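Local coordinates for SusD homolog (Bacteroides thetaiotaomicron VPI-5482, PDB 3IV0), which probably binds glycans at the outer membrane for uptake, as a SusD-family protein of a gut Bacteroides, though its own ligand is not established, at residues Glu184-Ser192 and Glu237-Tyr245; Gly259-Gln270 and Asn358-Ala368. One frame throughout, in Å; residues are numbered along the deposited sequence. Where two conformers were deposited one is given.

Followed from the N terminus, the chain makes the two contacts in series: the second loop starts only after the first is shut, so neither nests in nor crosses the other. Contact 1 brings the loop ahead of helix 202-219 against the C-terminal end of helix 224-238, closing a largely helical excursion of 44 residues. Contact 2 pairs strand 264-268 with strand 362-366 across 87 residues and lies deeper, its centre about 11 Å from the chain centre against about 20 Å for the centre of contact 1. The two centres are about 15 Å apart, yet the contacts touch: Tyr245 CE2 packs 3.7 Å from Leu265 CD2, and Glu239 OE2 probably hydrogen-bonds with Tyr367 OH at the start of helix 367-381.

Contact 1 of 2, residues Glu184-Ser192 and Glu237-Tyr245; sequences EVLPWSYSS and ELERNNGAY
Trp188 and Ala244 have the nearest CA atoms across the two segments, 6.4 Å apart. Residues 184-192 form an irregular loop; residues 237-245 leave helix 224-238 through a type I turn (Leu238-Asn241) and a type I' turn (Asn241-Ala244). The Trp188 indole lies against these turns: Asn241 CA stands over the centre of its six-membered ring, 3.6 Å from the centroid and 5° off the normal, a CH-pi contact. At the ring edge, CH2 of Trp188 comes within 3.3 Å of Glu237 O. With CG anti to the carbonyl carbon (chi1 -50°), Tyr245 brings its OH to Trp188 O, donating a 2.6 Å hydrogen bond in the carbonyl plane, on a lone pair. Asn241 ND2 donates to Leu238 O at 2.8 Å and Tyr245 N to Asn241 OD1 at 3.0 Å, from above the amide plane, so one amide ties the first turn to the residue that follows the second. Without the indole, as with an alanine here, Asn241 CA and CB would probably lose the ring they pack on and a gap would open beside Glu237. The chemistry implies a loop held to the helix exit by an indole on the turn plus one hydrogen bond, with Glu237 salt-bridged to Arg240 and Arg202 at the border.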
loop_
_atom_site.group_PDB
_atom_site.type_symbol
_atom_site.label_atom_id
_atom_site.label_comp_id
_atom_site.label_asym_id
_atom_site.label_seq_id
_atom_site.Cartn_x
_atom_site.Cartn_y
_atom_site.Cartn_z
ATOM N N GLU A 184 23.066 9.742 -3.883
ATOM C CA GLU A 184 23.288 11.045 -3.256
ATOM C C GLU A 184 22.059 11.941 -3.265
ATOM O O GLU A 184 21.740 12.601 -2.282
ATOM C CB GLU A 184 24.445 11.775 -3.940
ATOM C CG GLU A 184 25.752 11.045 -3.761
ATOM C CD GLU A 184 26.933 11.780 -4.370
ATOM O OE1 GLU A 184 26.722 12.840 -4.996
ATOM O OE2 GLU A 184 28.072 11.291 -4.218
ATOM N N VAL A 185 21.398 12.004 -4.418
ATOM C CA VAL A 185 20.188 12.786 -4.550
ATOM C C VAL A 185 19.042 12.166 -3.732
ATOM O O VAL A 185 18.377 12.868 -2.971
ATOM C CB VAL A 185 19.811 12.951 -6.021
ATOM C CG1 VAL A 185 18.473 13.641 -6.147
ATOM C CG2 VAL A 185 20.892 13.767 -6.749
ATOM N N LEU A 186 18.824 10.863 -3.878
ATOM C CA LEU A 186 17.963 10.103 -2.944
ATOM C C LEU A 186 18.831 9.062 -2.279
ATOM O O LEU A 186 19.265 8.120 -2.903
ATOM C CB LEU A 186 16.807 9.419 -3.694
ATOM C CG LEU A 186 15.782 10.367 -4.303
ATOM C CD1 LEU A 186 14.771 9.534 -5.113
ATOM C CD2 LEU A 186 15.072 11.235 -3.263
ATOM N N PRO A 187 19.073 9.218 -0.980
ATOM C CA PRO A 187 19.940 8.247 -0.360
ATOM C C PRO A 187 19.193 6.948 -0.141
ATOM O O PRO A 187 17.957 6.898 -0.315
ATOM C CB PRO A 187 20.261 8.884 0.985
ATOM C CG PRO A 187 19.008 9.639 1.317
ATOM C CD PRO A 187 18.557 10.193 -0.008
ATOM N N TRP A 188 19.912 5.917 0.247
ATOM C CA TRP A 188 19.269 4.671 0.652
ATOM C C TRP A 188 18.406 4.882 1.885
ATOM O O TRP A 188 17.337 4.315 2.009
ATOM C CB TRP A 188 20.273 3.567 0.937
ATOM C CG TRP A 188 21.023 3.081 -0.264
ATOM C CD1 TRP A 188 22.300 3.408 -0.601
ATOM C CD2 TRP A 188 20.543 2.210 -1.294
ATOM N NE1 TRP A 188 22.657 2.780 -1.771
ATOM C CE2 TRP A 188 21.600 2.024 -2.205
ATOM C CE3 TRP A 188 19.350 1.521 -1.497
ATOM C CZ2 TRP A 188 21.484 1.190 -3.311
ATOM C CZ3 TRP A 188 19.246 0.697 -2.605
ATOM C CH2 TRP A 188 20.309 0.551 -3.485
ATOM N N SER A 189 18.873 5.718 2.800
ATOM C CA SER A 189 18.095 6.003 3.973
ATOM C C SER A 189 18.627 7.227 4.696
ATOM O O SER A 189 19.798 7.564 4.624
ATOM C CB SER A 189 18.120 4.811 4.917
ATOM O OG SER A 189 19.435 4.600 5.407
ATOM N N TYR A 190 17.732 7.841 5.443
ATOM C CA TYR A 190 18.003 9.092 6.122
ATOM C C TYR A 190 18.247 8.827 7.596
ATOM O O TYR A 190 17.630 7.961 8.197
ATOM C CB TYR A 190 16.801 9.992 6.019
ATOM C CG TYR A 190 16.412 10.381 4.606
ATOM C CD1 TYR A 190 17.079 11.409 3.931
ATOM C CD2 TYR A 190 15.359 9.731 3.933
ATOM C CE1 TYR A 190 16.721 11.770 2.639
ATOM C CE2 TYR A 190 14.991 10.091 2.655
ATOM C CZ TYR A 190 15.681 11.091 1.991
ATOM O OH TYR A 190 15.320 11.492 0.721
ATOM N N SER A 191 19.158 9.579 8.196
ATOM C CA SER A 191 19.430 9.387 9.617
ATOM C C SER A 191 18.562 10.288 10.487
ATOM O O SER A 191 18.441 10.021 11.670
ATOM C CB SER A 191 20.900 9.637 9.928
ATOM O OG SER A 191 21.304 10.876 9.377
ATOM N N SER A 192 18.007 11.357 9.923
ATOM C CA SER A 192 17.081 12.206 10.674
ATOM C C SER A 192 15.733 11.550 10.909
ATOM O O SER A 192 15.092 11.070 9.972
ATOM C CB SER A 192 16.830 13.506 9.944
ATOM O OG SER A 192 15.874 14.293 10.632
ATOM N N GLU A 237 19.251 -4.492 -7.601
ATOM C CA GLU A 237 19.623 -3.159 -7.144
ATOM C C GLU A 237 19.272 -2.935 -5.673
ATOM O O GLU A 237 20.086 -2.390 -4.919
ATOM C CB GLU A 237 18.973 -2.084 -8.015
ATOM C CG GLU A 237 19.261 -0.643 -7.579
ATOM C CD GLU A 237 20.710 -0.263 -7.670
ATOM O OE1 GLU A 237 21.480 -0.915 -8.401
ATOM O OE2 GLU A 237 21.096 0.707 -7.005
ATOM N N LEU A 238 18.082 -3.368 -5.256
ATOM C CA LEU A 238 17.699 -3.275 -3.852
ATOM C C LEU A 238 18.767 -3.887 -2.956
ATOM O O LEU A 238 19.091 -3.353 -1.890
ATOM C CB LEU A 238 16.382 -3.992 -3.642
ATOM C CG LEU A 238 15.860 -4.005 -2.212
ATOM C CD1 LEU A 238 15.539 -2.604 -1.769
ATOM C CD2 LEU A 238 14.655 -4.951 -2.112
ATOM N N GLU A 239 19.325 -5.008 -3.384
ATOM C CA GLU A 239 20.275 -5.745 -2.570
ATOM C C GLU A 239 21.679 -5.161 -2.611
ATOM O O GLU A 239 22.597 -5.722 -2.003
ATOM C CB GLU A 239 20.270 -7.209 -2.981
ATOM C CG GLU A 239 18.992 -7.915 -2.537
ATOM C CD GLU A 239 18.791 -7.795 -1.040
ATOM O OE1 GLU A 239 19.353 -8.618 -0.283
ATOM O OE2 GLU A 239 18.115 -6.846 -0.608
ATOM N N ARG A 240 21.848 -4.031 -3.266
ATOM C CA ARG A 240 23.088 -3.235 -3.178
ATOM C C ARG A 240 23.011 -2.148 -2.089
ATOM O O ARG A 240 23.877 -1.262 -1.978
ATOM C CB ARG A 240 23.390 -2.590 -4.537
ATOM C CG ARG A 240 23.662 -3.615 -5.620
ATOM C CD ARG A 240 23.971 -3.018 -6.981
ATOM N NE ARG A 240 24.090 -4.126 -7.917
ATOM C CZ ARG A 240 23.278 -4.379 -8.936
ATOM N NH1 ARG A 240 22.290 -3.554 -9.295
ATOM N NH2 ARG A 240 23.516 -5.459 -9.660
ATOM N N ASN A 241 22.003 -2.224 -1.240
ATOM C CA ASN A 241 21.801 -1.199 -0.212
ATOM C C ASN A 241 22.854 -1.203 0.915
ATOM O O ASN A 241 22.868 -0.300 1.749
ATOM C CB ASN A 241 20.394 -1.332 0.387
ATOM C CG ASN A 241 20.255 -2.501 1.324
ATOM O OD1 ASN A 241 20.669 -2.396 2.492
ATOM N ND2 ASN A 241 19.634 -3.599 0.888
ATOM N N ASN A 242 23.684 -2.238 0.957
ATOM C CA ASN A 242 24.857 -2.315 1.853
ATOM C C ASN A 242 24.513 -2.134 3.314
ATOM O O ASN A 242 25.237 -1.434 4.045
ATOM C CB ASN A 242 25.975 -1.346 1.470
ATOM C CG ASN A 242 27.343 -1.804 2.019
ATOM O OD1 ASN A 242 27.549 -2.994 2.285
ATOM N ND2 ASN A 242 28.261 -0.867 2.194
ATOM N N GLY A 243 23.445 -2.788 3.744
ATOM C CA GLY A 243 23.073 -2.814 5.149
ATOM C C GLY A 243 22.154 -1.700 5.615
ATOM O O GLY A 243 21.788 -1.665 6.796
ATOM N N ALA A 244 21.750 -0.798 4.721
ATOM C CA ALA A 244 20.778 0.232 5.056
ATOM C C ALA A 244 19.450 -0.376 5.489
ATOM O O ALA A 244 18.779 0.161 6.385
ATOM C CB ALA A 244 20.563 1.148 3.900
ATOM N N TYR A 245 19.074 -1.470 4.832
ATOM C CA TYR A 245 17.829 -2.138 5.117
ATOM C C TYR A 245 18.090 -3.474 5.783
ATOM O O TYR A 245 19.025 -4.186 5.444
ATOM C CB TYR A 245 17.020 -2.366 3.829
ATOM C CG TYR A 245 16.857 -1.128 2.980
ATOM C CD1 TYR A 245 16.600 0.114 3.549
ATOM C CD2 TYR A 245 16.952 -1.198 1.610
ATOM C CE1 TYR A 245 16.486 1.248 2.770
ATOM C CE2 TYR A 245 16.829 -0.060 0.816
ATOM C CZ TYR A 245 16.605 1.162 1.407
ATOM O OH TYR A 245 16.506 2.270 0.578
#

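Contact 2 of 2, residues Gly259-Gln270 and Asn358-Ala368; sequences GGSDEGLFEIAQ and NSGNQIVFRYA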
loop_
_atom_site.group_PDB
_atom_site.type_symbol
_atom_site.label_atom_id
_atom_site.label_comp_id
_atom_site.label_asym_id
_atom_site.label_seq_id
_atom_site.Cartn_x
_atom_site.Cartn_y
_atom_site.Cartn_z
ATOM N N GLY A 259 7.132 2.847 12.719
ATOM C CA GLY A 259 7.674 3.661 11.648
ATOM C C GLY A 259 9.085 4.078 11.920
ATOM O O GLY A 259 9.528 4.105 13.083
ATOM N N GLY A 260 9.792 4.415 10.846
ATOM C CA GLY A 260 11.155 4.858 10.955
ATOM C C GLY A 260 12.176 3.768 11.227
ATOM O O GLY A 260 13.336 4.069 11.517
ATOM N N SER A 261 11.805 2.507 11.070
ATOM C CA SER A 261 12.731 1.407 11.278
ATOM C C SER A 261 13.592 1.146 10.057
ATOM O O SER A 261 13.312 1.623 8.957
ATOM C CB SER A 261 12.000 0.095 11.621
ATOM O OG SER A 261 11.531 -0.541 10.427
ATOM N N ASP A 262 14.604 0.304 10.230
ATOM C CA ASP A 262 15.486 -0.048 9.117
ATOM C C ASP A 262 14.833 -1.008 8.109
ATOM O O ASP A 262 15.454 -1.370 7.126
ATOM C CB ASP A 262 16.764 -0.737 9.613
ATOM C CG ASP A 262 17.766 0.229 10.251
ATOM O OD1 ASP A 262 17.488 1.431 10.350
ATOM O OD2 ASP A 262 18.861 -0.247 10.611
ATOM N N GLU A 263 13.597 -1.441 8.365
ATOM C CA GLU A 263 12.887 -2.307 7.458
ATOM C C GLU A 263 11.959 -1.494 6.552
ATOM O O GLU A 263 11.535 -1.981 5.494
ATOM C CB GLU A 263 12.104 -3.364 8.250
ATOM C CG GLU A 263 11.517 -4.415 7.380
ATOM C CD GLU A 263 11.039 -5.657 8.069
ATOM O OE1 GLU A 263 11.576 -6.003 9.136
ATOM O OE2 GLU A 263 10.179 -6.347 7.449
ATOM N N GLY A 264 11.638 -0.272 6.929
ATOM C CA GLY A 264 10.687 0.500 6.144
ATOM C C GLY A 264 11.284 0.910 4.806
ATOM O O GLY A 264 12.463 1.258 4.722
ATOM N N LEU A 265 10.494 0.878 3.742
ATOM C CA LEU A 265 10.915 1.430 2.457
ATOM C C LEU A 265 10.106 2.693 2.152
ATOM O O LEU A 265 10.691 3.645 1.611
ATOM C CB LEU A 265 10.819 0.410 1.310
ATOM C CG LEU A 265 11.775 -0.775 1.441
ATOM C CD1 LEU A 265 11.529 -1.767 0.308
ATOM C CD2 LEU A 265 13.219 -0.365 1.501
ATOM N N PHE A 266 8.799 2.740 2.379
ATOM C CA PHE A 266 8.059 4.008 2.275
ATOM C C PHE A 266 6.946 3.944 3.272
ATOM O O PHE A 266 6.233 2.924 3.369
ATOM C CB PHE A 266 7.548 4.333 0.862
ATOM C CG PHE A 266 6.955 5.702 0.789
ATOM C CD1 PHE A 266 7.787 6.800 0.993
ATOM C CD2 PHE A 266 5.607 5.906 0.704
ATOM C CE1 PHE A 266 7.261 8.071 1.038
ATOM C CE2 PHE A 266 5.075 7.185 0.765
ATOM C CZ PHE A 266 5.917 8.267 0.944
ATOM N N GLU A 267 6.733 5.042 3.987
ATOM C CA GLU A 267 5.745 5.153 5.059
ATOM C C GLU A 267 5.039 6.490 4.978
ATOM O O GLU A 267 5.633 7.467 4.548
ATOM C CB GLU A 267 6.439 5.006 6.429
ATOM C CG GLU A 267 7.384 3.830 6.485
ATOM C CD GLU A 267 8.199 3.755 7.762
ATOM O OE1 GLU A 267 8.058 4.625 8.645
ATOM O OE2 GLU A 267 9.020 2.812 7.836
ATOM N N ILE A 268 3.774 6.496 5.378
ATOM C CA ILE A 268 2.982 7.702 5.541
ATOM C C ILE A 268 3.079 8.097 7.000
ATOM O O ILE A 268 2.830 7.288 7.892
ATOM C CB ILE A 268 1.501 7.439 5.154
ATOM C CG1 ILE A 268 1.360 6.979 3.694
ATOM C CG2 ILE A 268 0.654 8.714 5.351
ATOM C CD1 ILE A 268 0.047 6.237 3.359
ATOM N N ALA A 269 3.471 9.343 7.283
ATOM C CA ALA A 269 3.775 9.772 8.621
ATOM C C ALA A 269 2.525 10.026 9.452
ATOM O O ALA A 269 1.605 10.713 9.011
ATOM C CB ALA A 269 4.618 11.086 8.552
ATOM N N GLN A 270 2.505 9.466 10.658
ATOM C CA GLN A 270 1.577 9.883 11.695
ATOM C C GLN A 270 2.389 10.544 12.799
ATOM O O GLN A 270 3.489 10.108 13.128
ATOM C CB GLN A 270 0.793 8.694 12.290
ATOM C CG GLN A 270 -0.600 9.078 12.715
ATOM C CD GLN A 270 -1.415 7.975 13.342
ATOM O OE1 GLN A 270 -0.931 6.853 13.612
ATOM N NE2 GLN A 270 -2.648 8.276 13.579
ATOM N N ASN A 358 -2.709 2.248 17.302
ATOM C CA ASN A 358 -1.565 2.365 16.429
ATOM C C ASN A 358 -1.218 3.823 16.128
ATOM O O ASN A 358 -1.747 4.418 15.191
ATOM C CB ASN A 358 -1.768 1.557 15.144
ATOM C CG ASN A 358 -0.508 1.534 14.288
ATOM O OD1 ASN A 358 0.514 2.092 14.689
ATOM N ND2 ASN A 358 -0.555 0.852 13.148
ATOM N N SER A 359 -0.329 4.386 16.938
ATOM C CA SER A 359 0.211 5.728 16.754
ATOM C C SER A 359 1.320 5.780 15.720
ATOM O O SER A 359 1.881 6.854 15.436
ATOM C CB SER A 359 0.769 6.222 18.090
ATOM O OG SER A 359 1.894 5.439 18.441
ATOM N N GLY A 360 1.619 4.655 15.093
ATOM C CA GLY A 360 2.723 4.565 14.159
ATOM C C GLY A 360 2.393 5.060 12.775
ATOM O O GLY A 360 1.245 5.318 12.431
ATOM N N ASN A 361 3.433 5.171 11.967
ATOM C CA ASN A 361 3.283 5.459 10.528
ATOM C C ASN A 361 2.557 4.320 9.847
ATOM O O ASN A 361 2.609 3.197 10.309
ATOM C CB ASN A 361 4.664 5.637 9.864
ATOM C CG ASN A 361 5.470 6.775 10.426
ATOM O OD1 ASN A 361 4.947 7.668 11.097
ATOM N ND2 ASN A 361 6.756 6.748 10.160
ATOM N N GLN A 362 1.905 4.590 8.730
ATOM C CA GLN A 362 1.363 3.539 7.895
ATOM C C GLN A 362 2.485 3.056 7.019
ATOM O O GLN A 362 3.124 3.841 6.297
ATOM C CB GLN A 362 0.197 4.052 7.052
ATOM C CG GLN A 362 -0.301 3.055 6.009
ATOM C CD GLN A 362 -1.087 1.883 6.540
ATOM O OE1 GLN A 362 -1.700 1.954 7.590
ATOM N NE2 GLN A 362 -1.073 0.784 5.782
ATOM N N ILE A 363 2.732 1.743 7.031
ATOM C CA ILE A 363 3.874 1.194 6.306
ATOM C C ILE A 363 3.484 0.756 4.911
ATOM O O ILE A 363 2.936 -0.359 4.743
ATOM C CB ILE A 363 4.506 0.012 7.019
ATOM C CG1 ILE A 363 4.830 0.363 8.485
ATOM C CG2 ILE A 363 5.797 -0.397 6.317
ATOM C CD1 ILE A 363 5.704 1.646 8.738
ATOM N N VAL A 364 3.740 1.585 3.897
ATOM C CA VAL A 364 3.254 1.346 2.558
ATOM C C VAL A 364 4.073 0.251 1.890
ATOM O O VAL A 364 3.500 -0.712 1.329
ATOM C CB VAL A 364 3.289 2.645 1.725
ATOM C CG1 VAL A 364 2.895 2.365 0.253
ATOM C CG2 VAL A 364 2.347 3.682 2.321
ATOM N N PHE A 365 5.380 0.368 1.922
ATOM C CA PHE A 365 6.289 -0.619 1.370
ATOM C C PHE A 365 7.313 -0.909 2.433
ATOM O O PHE A 365 7.880 0.014 3.041
ATOM C CB PHE A 365 7.012 -0.091 0.134
ATOM C CG PHE A 365 6.106 0.319 -1.008
ATOM C CD1 PHE A 365 5.083 -0.509 -1.483
ATOM C CD2 PHE A 365 6.339 1.542 -1.668
ATOM C CE1 PHE A 365 4.300 -0.126 -2.531
ATOM C CE2 PHE A 365 5.529 1.913 -2.747
ATOM C CZ PHE A 365 4.502 1.084 -3.145
ATOM N N ARG A 366 7.619 -2.179 2.661
ATOM C CA ARG A 366 8.741 -2.494 3.538
ATOM C C ARG A 366 9.586 -3.640 3.001
ATOM O O ARG A 366 9.222 -4.307 2.012
ATOM C CB ARG A 366 8.324 -2.745 4.969
ATOM C CG ARG A 366 7.459 -3.934 5.159
ATOM C CD ARG A 366 7.170 -4.131 6.663
ATOM N NE ARG A 366 6.094 -5.096 6.870
ATOM C CZ ARG A 366 6.271 -6.359 7.261
ATOM N NH1 ARG A 366 7.459 -6.872 7.469
ATOM N NH2 ARG A 366 5.214 -7.119 7.445
ATOM N N TYR A 367 10.747 -3.845 3.598
ATOM C CA TYR A 367 11.774 -4.689 3.009
ATOM C C TYR A 367 11.326 -6.138 2.869
ATOM O O TYR A 367 11.623 -6.759 1.857
ATOM C CB TYR A 367 13.047 -4.524 3.813
ATOM C CG TYR A 367 14.293 -5.164 3.259
ATOM C CD1 TYR A 367 14.713 -4.984 1.942
ATOM C CD2 TYR A 367 15.121 -5.885 4.098
ATOM C CE1 TYR A 367 15.891 -5.579 1.484
ATOM C CE2 TYR A 367 16.322 -6.427 3.661
ATOM C CZ TYR A 367 16.666 -6.302 2.361
ATOM O OH TYR A 367 17.852 -6.854 1.928
ATOM N N ALA A 368 10.567 -6.691 3.812
ATOM C CA ALA A 368 10.113 -8.071 3.660
ATOM C C ALA A 368 9.230 -8.195 2.439
ATOM O O ALA A 368 9.297 -9.194 1.709
ATOM C CB ALA A 368 9.328 -8.563 4.910
#
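Glu267 lies alongside Ile363, its carboxylate against CD1 in one of the two isoleucine conformers. Its OE1 is gripped twice: Gly260 N donates on the syn lone pair at 2.8 Å, and Asn361 ND2 arrives nearly along the C-O axis at 2.9 Å, its N-H...O angle 174°. With CG anti to the carbonyl carbon (chi1 -61°), the Asn361 amide lies between Glu267 and Gln270 and serves one with each end, OD1 accepting from Gln270 N at 3.1 Å. The amide therefore ties the carboxylate to the backbone beyond the strand. These residues flank a two-stranded antiparallel sheet in which Ile268 and Gln362 form a hydrogen-bonded pair, and two classic beta bulges interrupt it where both chains turn a corner: Leu265 N and Phe266 N share Phe365 O, while Phe365 N and, weakly, Val364 N both donate to Phe266 O. At the corner, Ile268 CD1 packs 3.6 Å from Val364 CG2, and Phe266 and Phe365 reach helix 117-142. Past the bulges, Tyr367 N donates to Glu263 O at 2.8 Å where helix 367-381 begins. Arg366 NH1 forms a 2.8 Å salt bridge with Glu263 OE2, which lies in the guanidinium plane; Glu422 and Glu426 also pair with this arginine, and Arg398 with Glu263.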